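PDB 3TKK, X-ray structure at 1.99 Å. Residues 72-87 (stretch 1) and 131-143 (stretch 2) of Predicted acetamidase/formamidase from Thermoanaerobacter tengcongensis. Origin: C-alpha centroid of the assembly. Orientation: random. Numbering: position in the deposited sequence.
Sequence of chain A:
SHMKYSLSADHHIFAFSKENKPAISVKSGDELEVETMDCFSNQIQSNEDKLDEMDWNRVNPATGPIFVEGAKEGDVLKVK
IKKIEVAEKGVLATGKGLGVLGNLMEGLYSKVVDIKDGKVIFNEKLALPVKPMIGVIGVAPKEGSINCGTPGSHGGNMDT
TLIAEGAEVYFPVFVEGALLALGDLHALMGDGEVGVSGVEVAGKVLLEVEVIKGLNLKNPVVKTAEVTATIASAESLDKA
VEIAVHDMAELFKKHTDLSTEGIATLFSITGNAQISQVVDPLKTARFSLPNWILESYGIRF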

# COMPACT_ATOMS: atom_id res chain seq x y z
N LYS A 72 19.09 -21.91 -15.66
CA LYS A 72 19.36 -22.96 -14.74
C LYS A 72 18.97 -22.64 -13.31
O LYS A 72 18.83 -21.47 -12.94
CB LYS A 72 20.86 -23.32 -14.81
CG LYS A 72 21.17 -24.09 -16.15
CD LYS A 72 22.52 -24.72 -16.21
CE LYS A 72 22.88 -25.04 -17.70
NZ LYS A 72 22.27 -26.26 -18.40
N GLU A 73 18.79 -23.66 -12.49
CA GLU A 73 18.52 -23.40 -11.08
C GLU A 73 19.46 -22.36 -10.48
O GLU A 73 20.64 -22.55 -10.52
CB GLU A 73 18.71 -24.68 -10.27
CG GLU A 73 18.59 -24.45 -8.76
CD GLU A 73 18.51 -25.77 -7.97
OE1 GLU A 73 19.10 -26.80 -8.42
OE2 GLU A 73 17.88 -25.79 -6.92
N GLY A 74 18.93 -21.25 -9.92
CA GLY A 74 19.84 -20.27 -9.27
C GLY A 74 19.98 -19.03 -10.14
O GLY A 74 20.41 -17.98 -9.62
N ASP A 75 19.66 -19.12 -11.46
CA ASP A 75 19.66 -17.91 -12.30
C ASP A 75 18.43 -17.08 -12.06
O ASP A 75 17.61 -17.35 -11.18
CB ASP A 75 19.58 -18.32 -13.80
CG ASP A 75 20.80 -19.10 -14.26
OD1 ASP A 75 21.83 -19.05 -13.54
OD2 ASP A 75 20.72 -19.74 -15.32
N VAL A 76 18.20 -16.06 -12.89
CA VAL A 76 17.03 -15.32 -12.63
C VAL A 76 16.41 -15.21 -14.01
O VAL A 76 17.16 -15.05 -15.00
CB VAL A 76 17.35 -13.90 -12.02
CG1 VAL A 76 16.20 -12.93 -12.26
CG2 VAL A 76 17.66 -14.03 -10.51
N LEU A 77 15.08 -15.33 -14.12
CA LEU A 77 14.48 -15.04 -15.46
C LEU A 77 13.85 -13.70 -15.48
O LEU A 77 12.96 -13.43 -14.65
CB LEU A 77 13.41 -16.03 -15.78
CG LEU A 77 12.62 -15.99 -17.09
CD1 LEU A 77 13.58 -16.61 -18.14
CD2 LEU A 77 11.33 -16.87 -16.98
N LYS A 78 14.24 -12.88 -16.46
CA LYS A 78 13.64 -11.57 -16.66
C LYS A 78 12.62 -11.61 -17.82
O LYS A 78 12.92 -12.18 -18.87
CB LYS A 78 14.75 -10.56 -16.93
CG LYS A 78 14.27 -9.21 -17.55
CD LYS A 78 15.53 -8.28 -17.84
CE LYS A 78 15.20 -7.39 -19.03
NZ LYS A 78 16.33 -6.39 -19.19
N VAL A 79 11.41 -11.07 -17.53
CA VAL A 79 10.29 -11.16 -18.42
C VAL A 79 9.84 -9.71 -18.64
O VAL A 79 9.35 -9.00 -17.75
CB VAL A 79 9.13 -12.02 -17.86
CG1 VAL A 79 7.93 -12.06 -18.91
CG2 VAL A 79 9.60 -13.40 -17.31
N LYS A 80 10.05 -9.22 -19.82
CA LYS A 80 9.65 -7.86 -20.15
C LYS A 80 8.22 -7.94 -20.71
O LYS A 80 8.01 -8.55 -21.81
CB LYS A 80 10.64 -7.31 -21.20
CG LYS A 80 10.35 -5.86 -21.56
CD LYS A 80 11.39 -5.27 -22.61
CE LYS A 80 12.83 -5.20 -22.09
NZ LYS A 80 13.35 -6.60 -21.90
N ILE A 81 7.26 -7.26 -20.02
CA ILE A 81 5.87 -7.15 -20.48
C ILE A 81 5.77 -5.93 -21.47
O ILE A 81 5.80 -4.77 -21.04
CB ILE A 81 4.93 -6.93 -19.33
CG1 ILE A 81 5.17 -8.02 -18.21
CG2 ILE A 81 3.45 -7.02 -19.88
CD1 ILE A 81 5.14 -9.39 -18.83
N LYS A 82 5.62 -6.22 -22.75
CA LYS A 82 5.60 -5.15 -23.76
C LYS A 82 4.20 -4.71 -24.07
O LYS A 82 3.97 -3.56 -24.17
CB LYS A 82 6.34 -5.66 -24.98
CG LYS A 82 7.85 -5.91 -24.65
CD LYS A 82 8.59 -6.00 -25.97
CE LYS A 82 9.99 -6.57 -25.78
NZ LYS A 82 10.71 -6.48 -27.12
N LYS A 83 3.27 -5.62 -24.26
CA LYS A 83 1.91 -5.23 -24.53
C LYS A 83 0.92 -6.13 -23.90
O LYS A 83 1.14 -7.34 -23.88
CB LYS A 83 1.61 -5.35 -26.00
CG LYS A 83 1.65 -4.08 -26.70
CD LYS A 83 0.87 -4.30 -27.96
CE LYS A 83 1.55 -5.41 -28.83
NZ LYS A 83 2.19 -4.70 -30.05
N ILE A 84 -0.20 -5.60 -23.48
CA ILE A 84 -1.26 -6.51 -23.00
C ILE A 84 -2.55 -6.13 -23.77
O ILE A 84 -2.99 -4.97 -23.68
CB ILE A 84 -1.50 -6.30 -21.50
CG1 ILE A 84 -0.26 -6.67 -20.70
CG2 ILE A 84 -2.63 -7.13 -20.87
CD1 ILE A 84 -0.55 -6.48 -19.17
N GLU A 85 -3.17 -7.05 -24.50
CA GLU A 85 -4.49 -6.73 -25.03
C GLU A 85 -5.57 -7.50 -24.36
O GLU A 85 -5.33 -8.67 -23.94
CB GLU A 85 -4.47 -6.90 -26.57
CG GLU A 85 -3.41 -5.97 -27.17
CD GLU A 85 -2.87 -6.43 -28.58
OE1 GLU A 85 -1.66 -6.16 -28.91
OE2 GLU A 85 -3.66 -7.05 -29.34
N VAL A 86 -6.70 -6.87 -24.06
CA VAL A 86 -7.71 -7.58 -23.29
C VAL A 86 -8.97 -7.74 -24.21
O VAL A 86 -9.24 -6.95 -25.07
CB VAL A 86 -8.08 -6.89 -21.95
CG1 VAL A 86 -6.76 -6.73 -21.06
CG2 VAL A 86 -8.82 -5.53 -22.24
N ALA A 87 -9.73 -8.80 -23.97
CA ALA A 87 -10.99 -9.01 -24.68
C ALA A 87 -12.00 -7.87 -24.43
O ALA A 87 -11.84 -7.08 -23.49
CB ALA A 87 -11.56 -10.30 -24.45
N LYS A 131 -6.78 -0.54 -17.06
CA LYS A 131 -5.36 -0.56 -16.63
C LYS A 131 -4.96 -2.02 -16.62
O LYS A 131 -4.89 -2.67 -15.59
CB LYS A 131 -5.17 0.11 -15.25
CG LYS A 131 -5.48 1.65 -15.33
CD LYS A 131 -5.32 2.11 -13.83
CE LYS A 131 -5.46 3.70 -13.76
NZ LYS A 131 -5.94 3.94 -12.36
N PRO A 132 -4.66 -2.56 -17.80
CA PRO A 132 -4.50 -4.08 -17.86
C PRO A 132 -3.30 -4.57 -17.14
O PRO A 132 -2.27 -3.89 -17.12
CB PRO A 132 -4.24 -4.34 -19.33
CG PRO A 132 -5.04 -3.20 -19.94
CD PRO A 132 -4.76 -1.98 -19.10
N MET A 133 -3.41 -5.78 -16.56
CA MET A 133 -2.31 -6.24 -15.78
C MET A 133 -2.41 -7.78 -15.79
O MET A 133 -3.45 -8.34 -16.26
CB MET A 133 -2.44 -5.80 -14.27
CG MET A 133 -3.83 -6.21 -13.62
SD MET A 133 -3.85 -6.22 -11.82
CE MET A 133 -2.95 -7.68 -11.60
N ILE A 134 -1.36 -8.42 -15.33
CA ILE A 134 -1.33 -9.85 -15.44
C ILE A 134 -1.40 -10.33 -13.97
O ILE A 134 -0.50 -9.94 -13.18
CB ILE A 134 0.00 -10.39 -16.10
CG1 ILE A 134 0.13 -9.87 -17.61
CG2 ILE A 134 0.01 -11.98 -15.79
CD1 ILE A 134 1.55 -9.77 -18.20
N GLY A 135 -2.42 -11.10 -13.61
CA GLY A 135 -2.56 -11.54 -12.22
C GLY A 135 -1.71 -12.76 -11.84
O GLY A 135 -1.24 -12.87 -10.71
N VAL A 136 -1.58 -13.74 -12.77
CA VAL A 136 -0.89 -15.01 -12.50
C VAL A 136 0.33 -15.00 -13.47
O VAL A 136 0.19 -14.91 -14.71
CB VAL A 136 -1.79 -16.13 -12.83
CG1 VAL A 136 -1.03 -17.48 -13.00
CG2 VAL A 136 -2.85 -16.36 -11.65
N ILE A 137 1.53 -15.12 -12.92
CA ILE A 137 2.68 -15.25 -13.79
C ILE A 137 3.80 -15.78 -12.92
O ILE A 137 3.95 -15.36 -11.75
CB ILE A 137 3.15 -13.98 -14.45
CG1 ILE A 137 4.44 -14.29 -15.22
CG2 ILE A 137 3.36 -12.81 -13.38
CD1 ILE A 137 4.70 -12.91 -16.32
N GLY A 138 4.50 -16.81 -13.40
CA GLY A 138 5.45 -17.51 -12.53
C GLY A 138 6.27 -18.54 -13.27
O GLY A 138 6.05 -18.83 -14.46
N VAL A 139 7.19 -19.16 -12.54
CA VAL A 139 7.95 -20.29 -13.03
C VAL A 139 7.69 -21.47 -12.08
O VAL A 139 7.00 -21.33 -11.10
CB VAL A 139 9.45 -19.94 -12.94
CG1 VAL A 139 9.75 -18.67 -13.75
CG2 VAL A 139 9.87 -19.73 -11.33
N ALA A 140 8.24 -22.63 -12.43
CA ALA A 140 8.01 -23.80 -11.60
C ALA A 140 8.79 -23.68 -10.30
O ALA A 140 9.92 -23.24 -10.28
CB ALA A 140 8.43 -25.12 -12.33
N PRO A 141 8.15 -24.08 -9.19
CA PRO A 141 8.85 -24.20 -7.95
C PRO A 141 9.87 -25.32 -7.95
O PRO A 141 9.84 -26.26 -8.78
CB PRO A 141 7.74 -24.55 -6.91
CG PRO A 141 6.40 -24.60 -7.64
CD PRO A 141 6.77 -24.60 -9.17
N LYS A 142 10.76 -25.26 -6.96
CA LYS A 142 11.82 -26.27 -6.82
C LYS A 142 11.19 -27.64 -6.67
O LYS A 142 11.50 -28.56 -7.37
CB LYS A 142 12.68 -25.92 -5.61
CG LYS A 142 14.08 -26.57 -5.60
CD LYS A 142 14.83 -25.90 -4.40
CE LYS A 142 15.37 -26.91 -3.35
NZ LYS A 142 15.34 -26.17 -2.02
N GLU A 143 10.20 -27.78 -5.82
CA GLU A 143 9.74 -29.16 -5.58
C GLU A 143 8.23 -29.40 -5.80
O GLU A 143 7.82 -29.65 -6.94
CB GLU A 143 10.24 -29.64 -4.21
CG GLU A 143 10.11 -31.20 -3.98
CD GLU A 143 10.56 -32.04 -5.21
OE1 GLU A 143 9.70 -32.68 -5.89
OE2 GLU A 143 11.78 -32.07 -5.49

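The two stretches meet mainly through apolar side chains, with one approach of a side chain to the main chain, at Met133. No hydrogen bond crosses between them, and the paired backbones stand well apart: the CA atoms of Val79 and Ile137 are 9.8 Å from each other, those of Leu77 and Val139 8.7 Å, and even at the tight end those of Ile84 and Pro132 are 6.5 Å apart. Such gaps suit branched aliphatic residues, which can fill them with methyl groups.

In stretch 1 the alternation of a beta strand sorts the residues. Leu77, Val79 and Ile81 direct their CA-to-CB bonds toward stretch 2, while Lys78, Lys80 and Lys82 lie out of its reach and remain partly exposed. After Lys82, whose psi of -45° departs from extended values, the alternation shifts by one residue, so that Ile84 and Val86 point toward stretch 2 and Glu85 points away.

Ile84 has the largest covered area of any residue here. Its chi1 is m and its chi2 t, an extended arrangement that carries CD1 to 3.8 Å from Ile134 CG1 and also to 3.8 Å from Met133 CA, while its CG2 lies 3.6 Å from Pro132 CB. Pro132 offers a compact apolar ring surface, and Val86 uses it too, with CG1 3.9 Å from Pro132 CB. Met133 turns its CB away, so Ile84 meets its backbone rather than its thioether.

Ile81 adopts m for both chi1 and chi2. This bent conformer places its CD1 3.7 Å from Ile134 CD1 and 4.3 Å from Ile137 CD1, so one methyl touches both isoleucines. The chain of stretch 2 turns a corner at Gly135 between them, yet both direct CB toward stretch 1. Ile137, t at chi1 and chi2, is extended; its side chain reaches into the wide gap, bringing CD1 to 4.2 Å from Val79 CG1. Farther along, Leu77, with chi1 t and chi2 p, brings CD2 to 4.0 Å from Val139 CG1.

At the exposed edge the character changes. Glu73 leaves its backbone sideways, but t values at chi1 and chi2 extend it until OE2 lies 4.0 Å from Lys142 CD. The contact is with the lysine's aliphatic portion, and opposite charges alone do not make this a salt bridge.

Beside it, a type II turn from Lys72 to Asp75 is closed by Asp75 N to Lys72 O at 2.9 Å. Asp75, m at chi1, accepts from Lys72 N through OD2 at 2.7 Å. Gly74 has phi 106°, where a CB would jam against the preceding carbonyl oxygen.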